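Local coordinates for D-3-phosphoglycerate dehydrogenase-related protein (Vibrio cholerae, PDB 4S1V) that probably catalyses the NAD-dependent oxidation of a D-2-hydroxyacid, perhaps D-3-phosphoglycerate, as a member of the D-isomer-specific 2-hydroxyacid dehydrogenase family, at residues 71-76 with 93-98; 206-211 with 232-237. All coordinates share one frame; numbering follows the deposited sequence.

Contact 1. Residues 71-76 with 93-98; sequences LKLISQ and GVTVLE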
loop_
_atom_site.group_PDB
_atom_site.type_symbol
_atom_site.label_atom_id
_atom_site.label_comp_id
_atom_site.label_asym_id
_atom_site.label_seq_id
_atom_site.Cartn_x
_atom_site.Cartn_y
_atom_site.Cartn_z
ATOM N N LEU C 71 10.525 7.227 50.698
ATOM C CA LEU C 71 10.965 5.999 50.028
ATOM C C LEU C 71 12.004 5.236 50.850
ATOM O O LEU C 71 13.053 5.776 51.193
ATOM C CB LEU C 71 11.525 6.316 48.634
ATOM C CG LEU C 71 11.869 5.136 47.714
ATOM C CD1 LEU C 71 10.659 4.247 47.453
ATOM C CD2 LEU C 71 12.478 5.622 46.406
ATOM N N LYS C 72 11.706 3.973 51.153
ATOM C CA LYS C 72 12.623 3.119 51.909
ATOM C C LYS C 72 13.168 1.992 51.035
ATOM O O LYS C 72 14.318 1.579 51.189
ATOM C CB LYS C 72 11.937 2.544 53.158
ATOM C CG LYS C 72 11.348 3.598 54.095
ATOM C CD LYS C 72 10.926 3.026 55.450
ATOM C CE LYS C 72 9.597 2.275 55.382
ATOM N NZ LYS C 72 9.132 1.815 56.723
ATOM N N LEU C 73 12.344 1.512 50.107
ATOM C CA LEU C 73 12.718 0.362 49.297
ATOM C C LEU C 73 12.437 0.514 47.803
ATOM O O LEU C 73 11.373 0.974 47.394
ATOM C CB LEU C 73 12.014 -0.896 49.818
ATOM C CG LEU C 73 12.030 -2.141 48.925
ATOM C CD1 LEU C 73 13.392 -2.823 48.976
ATOM C CD2 LEU C 73 10.923 -3.103 49.334
ATOM N N ILE C 74 13.409 0.104 46.999
ATOM C CA ILE C 74 13.165 -0.179 45.597
ATOM C C ILE C 74 13.321 -1.686 45.375
ATOM O O ILE C 74 14.374 -2.250 45.653
ATOM C CB ILE C 74 14.120 0.606 44.694
ATOM C CG1 ILE C 74 13.787 2.104 44.768
ATOM C CG2 ILE C 74 14.043 0.081 43.264
ATOM C CD1 ILE C 74 14.809 2.995 44.099
ATOM N N SER C 75 12.265 -2.334 44.892
ATOM C CA SER C 75 12.340 -3.757 44.568
ATOM C C SER C 75 12.365 -3.936 43.059
ATOM O O SER C 75 11.392 -3.630 42.374
ATOM C CB SER C 75 11.180 -4.538 45.193
ATOM O OG SER C 75 11.314 -5.937 44.943
ATOM N N GLN C 76 13.493 -4.426 42.558
ATOM C CA GLN C 76 13.739 -4.548 41.134
ATOM C C GLN C 76 13.239 -5.893 40.623
ATOM O O GLN C 76 13.517 -6.936 41.225
ATOM C CB GLN C 76 15.243 -4.393 40.863
ATOM C CG GLN C 76 15.657 -4.423 39.399
ATOM C CD GLN C 76 15.060 -3.273 38.604
ATOM O OE1 GLN C 76 15.336 -2.112 38.885
ATOM N NE2 GLN C 76 14.238 -3.596 37.609
ATOM N N GLY C 93 19.478 6.530 51.730
ATOM C CA GLY C 93 18.758 5.641 52.642
ATOM C C GLY C 93 17.734 4.747 51.963
ATOM O O GLY C 93 16.759 4.327 52.588
ATOM N N VAL C 94 17.944 4.444 50.687
ATOM C CA VAL C 94 17.018 3.559 49.986
ATOM C C VAL C 94 17.657 2.205 49.741
ATOM O O VAL C 94 18.709 2.111 49.104
ATOM C CB VAL C 94 16.491 4.172 48.674
ATOM C CG1 VAL C 94 15.504 3.223 48.003
ATOM C CG2 VAL C 94 15.838 5.523 48.944
ATOM N N THR C 95 17.029 1.174 50.298
ATOM C CA THR C 95 17.407 -0.213 50.051
ATOM C C THR C 95 16.966 -0.604 48.644
ATOM O O THR C 95 15.825 -0.345 48.247
ATOM C CB THR C 95 16.759 -1.172 51.077
ATOM O OG1 THR C 95 17.025 -0.704 52.399
ATOM C CG2 THR C 95 17.315 -2.601 50.947
ATOM N N VAL C 96 17.886 -1.209 47.895
ATOM C CA VAL C 96 17.578 -1.786 46.590
ATOM C C VAL C 96 17.711 -3.304 46.653
ATOM O O VAL C 96 18.792 -3.833 46.904
ATOM C CB VAL C 96 18.491 -1.220 45.483
ATOM C CG1 VAL C 96 18.228 -1.916 44.150
ATOM C CG2 VAL C 96 18.276 0.279 45.344
ATOM N N LEU C 97 16.601 -3.998 46.437
ATOM C CA LEU C 97 16.615 -5.459 46.364
ATOM C C LEU C 97 16.346 -5.916 44.928
ATOM O O LEU C 97 15.520 -5.327 44.223
ATOM C CB LEU C 97 15.590 -6.065 47.336
ATOM C CG LEU C 97 15.797 -5.830 48.844
ATOM C CD1 LEU C 97 14.573 -6.259 49.656
ATOM C CD2 LEU C 97 17.038 -6.559 49.343
ATOM N N GLU C 98 17.047 -6.963 44.497
ATOM C CA GLU C 98 16.846 -7.478 43.146
ATOM C C GLU C 98 16.212 -8.861 43.091
ATOM O O GLU C 98 16.380 -9.673 44.010
ATOM C CB GLU C 98 18.116 -7.387 42.287
ATOM C CG GLU C 98 19.380 -8.019 42.842
ATOM C CD GLU C 98 20.551 -7.916 41.868
ATOM O OE1 GLU C 98 20.501 -7.083 40.936
ATOM O OE2 GLU C 98 21.530 -8.673 42.025
HETATM O O HOH W 1 13.339 -7.574 44.034
#

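Contact 2. Residues 206-211 with 232-237; sequences LSLHLR and SLFVNT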
loop_
_atom_site.group_PDB
_atom_site.type_symbol
_atom_site.label_atom_id
_atom_site.label_comp_id
_atom_site.label_asym_id
_atom_site.label_seq_id
_atom_site.Cartn_x
_atom_site.Cartn_y
_atom_site.Cartn_z
ATOM N N LEU C 206 21.721 -12.131 11.496
ATOM C CA LEU C 206 22.664 -11.768 12.541
ATOM C C LEU C 206 21.924 -11.218 13.761
ATOM O O LEU C 206 21.231 -10.199 13.665
ATOM C CB LEU C 206 23.653 -10.738 11.997
ATOM C CG LEU C 206 24.929 -10.423 12.777
ATOM C CD1 LEU C 206 25.975 -9.855 11.818
ATOM C CD2 LEU C 206 24.664 -9.437 13.901
ATOM N N SER C 207 22.087 -11.889 14.905
ATOM C CA SER C 207 21.364 -11.530 16.125
ATOM C C SER C 207 22.303 -11.166 17.275
ATOM O O SER C 207 23.250 -11.903 17.572
ATOM C CB SER C 207 20.428 -12.664 16.541
ATOM O OG SER C 207 19.432 -12.199 17.433
ATOM N N LEU C 208 22.035 -10.029 17.921
ATOM C CA LEU C 208 22.835 -9.569 19.053
ATOM C C LEU C 208 22.279 -10.055 20.381
ATOM O O LEU C 208 21.088 -9.855 20.679
ATOM C CB LEU C 208 22.907 -8.038 19.081
ATOM C CG LEU C 208 23.451 -7.296 17.853
ATOM C CD1 LEU C 208 23.512 -5.800 18.134
ATOM C CD2 LEU C 208 24.827 -7.812 17.448
ATOM N N HIS C 209 23.144 -10.682 21.185
ATOM C CA HIS C 209 22.784 -11.069 22.548
ATOM C C HIS C 209 23.880 -10.702 23.506
ATOM O O HIS C 209 24.623 -11.556 23.981
ATOM C CB HIS C 209 22.392 -12.540 22.609
ATOM C CG HIS C 209 21.284 -12.890 21.649
ATOM N ND1 HIS C 209 19.985 -12.709 21.948
ATOM C CD2 HIS C 209 21.323 -13.346 20.333
ATOM C CE1 HIS C 209 19.228 -13.054 20.889
ATOM N NE2 HIS C 209 20.051 -13.445 19.902
ATOM N N LEU C 210 23.992 -9.399 23.765
ATOM C CA LEU C 210 25.012 -8.840 24.653
ATOM C C LEU C 210 24.365 -7.941 25.673
ATOM O O LEU C 210 23.341 -7.315 25.392
ATOM C CB LEU C 210 26.009 -7.986 23.869
ATOM C CG LEU C 210 26.862 -8.650 22.794
ATOM C CD1 LEU C 210 27.754 -7.603 22.140
ATOM C CD2 LEU C 210 27.686 -9.780 23.398
ATOM N N ARG C 211 24.976 -7.871 26.855
ATOM C CA ARG C 211 24.637 -6.852 27.841
ATOM C C ARG C 211 25.287 -5.542 27.424
ATOM O O ARG C 211 26.383 -5.543 26.858
ATOM C CB ARG C 211 25.145 -7.241 29.230
ATOM C CG ARG C 211 24.345 -8.335 29.918
ATOM C CD ARG C 211 24.454 -8.240 31.436
ATOM N NE ARG C 211 25.839 -8.363 31.902
ATOM C CZ ARG C 211 26.444 -9.513 32.194
ATOM N NH1 ARG C 211 25.794 -10.666 32.078
ATOM N NH2 ARG C 211 27.704 -9.509 32.606
ATOM N N SER C 232 20.624 -9.520 3.832
ATOM C CA SER C 232 20.755 -10.028 5.200
ATOM C C SER C 232 19.647 -9.505 6.120
ATOM O O SER C 232 18.948 -8.533 5.795
ATOM C CB SER C 232 22.132 -9.690 5.776
ATOM O OG SER C 232 22.344 -8.288 5.826
ATOM N N LEU C 233 19.486 -10.167 7.258
ATOM C CA LEU C 233 18.568 -9.702 8.297
ATOM C C LEU C 233 19.294 -9.440 9.615
ATOM O O LEU C 233 19.869 -10.350 10.209
ATOM C CB LEU C 233 17.413 -10.692 8.504
ATOM C CG LEU C 233 16.564 -10.483 9.773
ATOM C CD1 LEU C 233 15.714 -9.214 9.702
ATOM C CD2 LEU C 233 15.699 -11.709 10.027
ATOM N N PHE C 234 19.251 -8.188 10.062
ATOM C CA PHE C 234 19.898 -7.797 11.304
ATOM C C PHE C 234 18.888 -7.763 12.442
ATOM O O PHE C 234 17.824 -7.166 12.321
ATOM C CB PHE C 234 20.563 -6.433 11.143
ATOM C CG PHE C 234 21.233 -5.936 12.383
ATOM C CD1 PHE C 234 22.520 -6.341 12.697
ATOM C CD2 PHE C 234 20.575 -5.052 13.237
ATOM C CE1 PHE C 234 23.152 -5.875 13.840
ATOM C CE2 PHE C 234 21.196 -4.590 14.388
ATOM C CZ PHE C 234 22.493 -4.997 14.686
ATOM N N VAL C 235 19.232 -8.403 13.551
ATOM C CA VAL C 235 18.291 -8.539 14.662
ATOM C C VAL C 235 18.890 -7.991 15.953
ATOM O O VAL C 235 19.979 -8.399 16.366
ATOM C CB VAL C 235 17.863 -10.006 14.874
ATOM C CG1 VAL C 235 16.723 -10.090 15.881
ATOM C CG2 VAL C 235 17.432 -10.646 13.558
ATOM N N ASN C 236 18.175 -7.071 16.593
ATOM C CA ASN C 236 18.589 -6.592 17.907
ATOM C C ASN C 236 17.469 -6.689 18.935
ATOM O O ASN C 236 16.541 -5.870 18.925
ATOM C CB ASN C 236 19.117 -5.160 17.813
ATOM C CG ASN C 236 19.926 -4.736 19.034
ATOM O OD1 ASN C 236 20.114 -5.499 19.994
ATOM N ND2 ASN C 236 20.421 -3.502 18.998
ATOM N N THR C 237 17.555 -7.699 19.808
ATOM C CA THR C 237 16.655 -7.826 20.973
ATOM C C THR C 237 17.430 -7.597 22.269
ATOM O O THR C 237 17.023 -8.036 23.354
ATOM C CB THR C 237 15.973 -9.210 21.039
ATOM O OG1 THR C 237 16.972 -10.234 21.038
ATOM C CG2 THR C 237 15.036 -9.416 19.847
HETATM O O HOH W 2 18.949 -10.043 19.160
#

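Contact 1. Residues 71-76 with 93-98
The carbonyl oxygen of L97 collects three partners, one of them a strong bond. Q76 N reaches L97 O at 2.8 Å in a nearly straight bond (176° at the hydrogen), S75 CA-H leans against the same atom, and a water lies within weak reach. That water donates to S75 OG (2.8 Å) and to Q76 O, so its weak contact with L97 O can only share one of those two hydrogens; S75 OG is also bonded to A304 O of helix 294-312. Earlier in the ladder I74 lies between T95 and L97: I74 N meets T95 O at 2.8 Å, and I74 O receives L97 N at 2.9 Å. The first rung, T95 N to K72 O (2.9 Å), is more bent, its donor tilted 25° from the carbonyl plane.

Side chains pair on both faces. On the one carrying L73, S75, T95 and L97, L73 CG lies anti to the backbone N (chi1 167°), and methyl CD1 meets L97 CD1 at 3.7 Å, the two side chains crossing at about a right angle; F311 of helix 294-312 packs on L73 and T95. On the face of I74 and V96, I74 CG1 meets V94 CG1 (3.8 Å), and C89 of helix 86-91 packs on I74 and V96; V94, just before its strand, also touches L71 CG (4.1 Å). Helix 86-91 ends in a Schellman motif with G93 at C-prime, positive phi turning the chain into strand 95-98. The arrangement is a beta-alpha-beta crossover, 73-76 through 86-91 to 95-98, at one edge of the five-stranded parallel sheet, with 95-98 the outermost strand within this chain.

Contact 2. Residues 206-211 with 232-237
The F234 ring meets two leucines of the neighbouring strand, each at an oblique approach: L206 CD2 lies 3.9 Å from F234 CE1, and L208 CD1 lies 3.7 Å from F234 CZ. The phenylalanine CG is anti to its backbone N (chi1 179°), which leans the ring over the sheet face toward these methyls. L208 CD1 also touches the carboxamide carbon of N236, a flat group whose two ends are held by the chain that follows, OD1 by S238 N and ND2 by R239 O. The second ring, H209, has a water 3.4 Å above one face, offset toward the rim, and its CE1 comes within 3.6 Å of T237 OG1. A weak, bent bond runs from H209 NE2 back to S207 OG.

Between the strands the backbone runs in parallel register. L206 is bonded through both N and O to the one neighbouring strand, its N to L233 O and its O to V235 N (2.7 Å); V235 O then takes L208 N at 3.0 Å. On the face opposite F234, V235 CB packs against S207 OG, with I114 and C110 of helix 104-119 on V235 and S207.

Where the strands part after V235, the water over the histidine takes up the ladder: it donates to L208 O (2.6 Å), accepts from T237 N (2.8 Å), and is bonded to S207 OG. S238 OG is a further partner of L208 O. Chemically, then, an apolar sheet interior gives way at the C-terminal ends of the strands to a polar network, in which a bound water bridges L208 O and T237 N while the N236 carboxamide fixes the loop that follows.

Contacts 1 and 2 are the same kind of neighbour pairing in two separate parallel sheets: 73-76 with 95-98 at the margin of a five-stranded sheet, 205-208 with 233-236 inside a seven-stranded one. Their centres lie 33 Å apart, on opposite sides of the chain's centre, and their nearest atoms are about 10 Å apart without touching. Contact 2 belongs to the NAD-binding domain, where H209 packs on I158, within what looks like the GxGxxG segment of a Rossmann fold, consistent with a place near the dinucleotide. Contact 1 belongs to the other sheet, backed by helix 294-312 near the chain's end. In this family the active site lies in the cleft between the two domains.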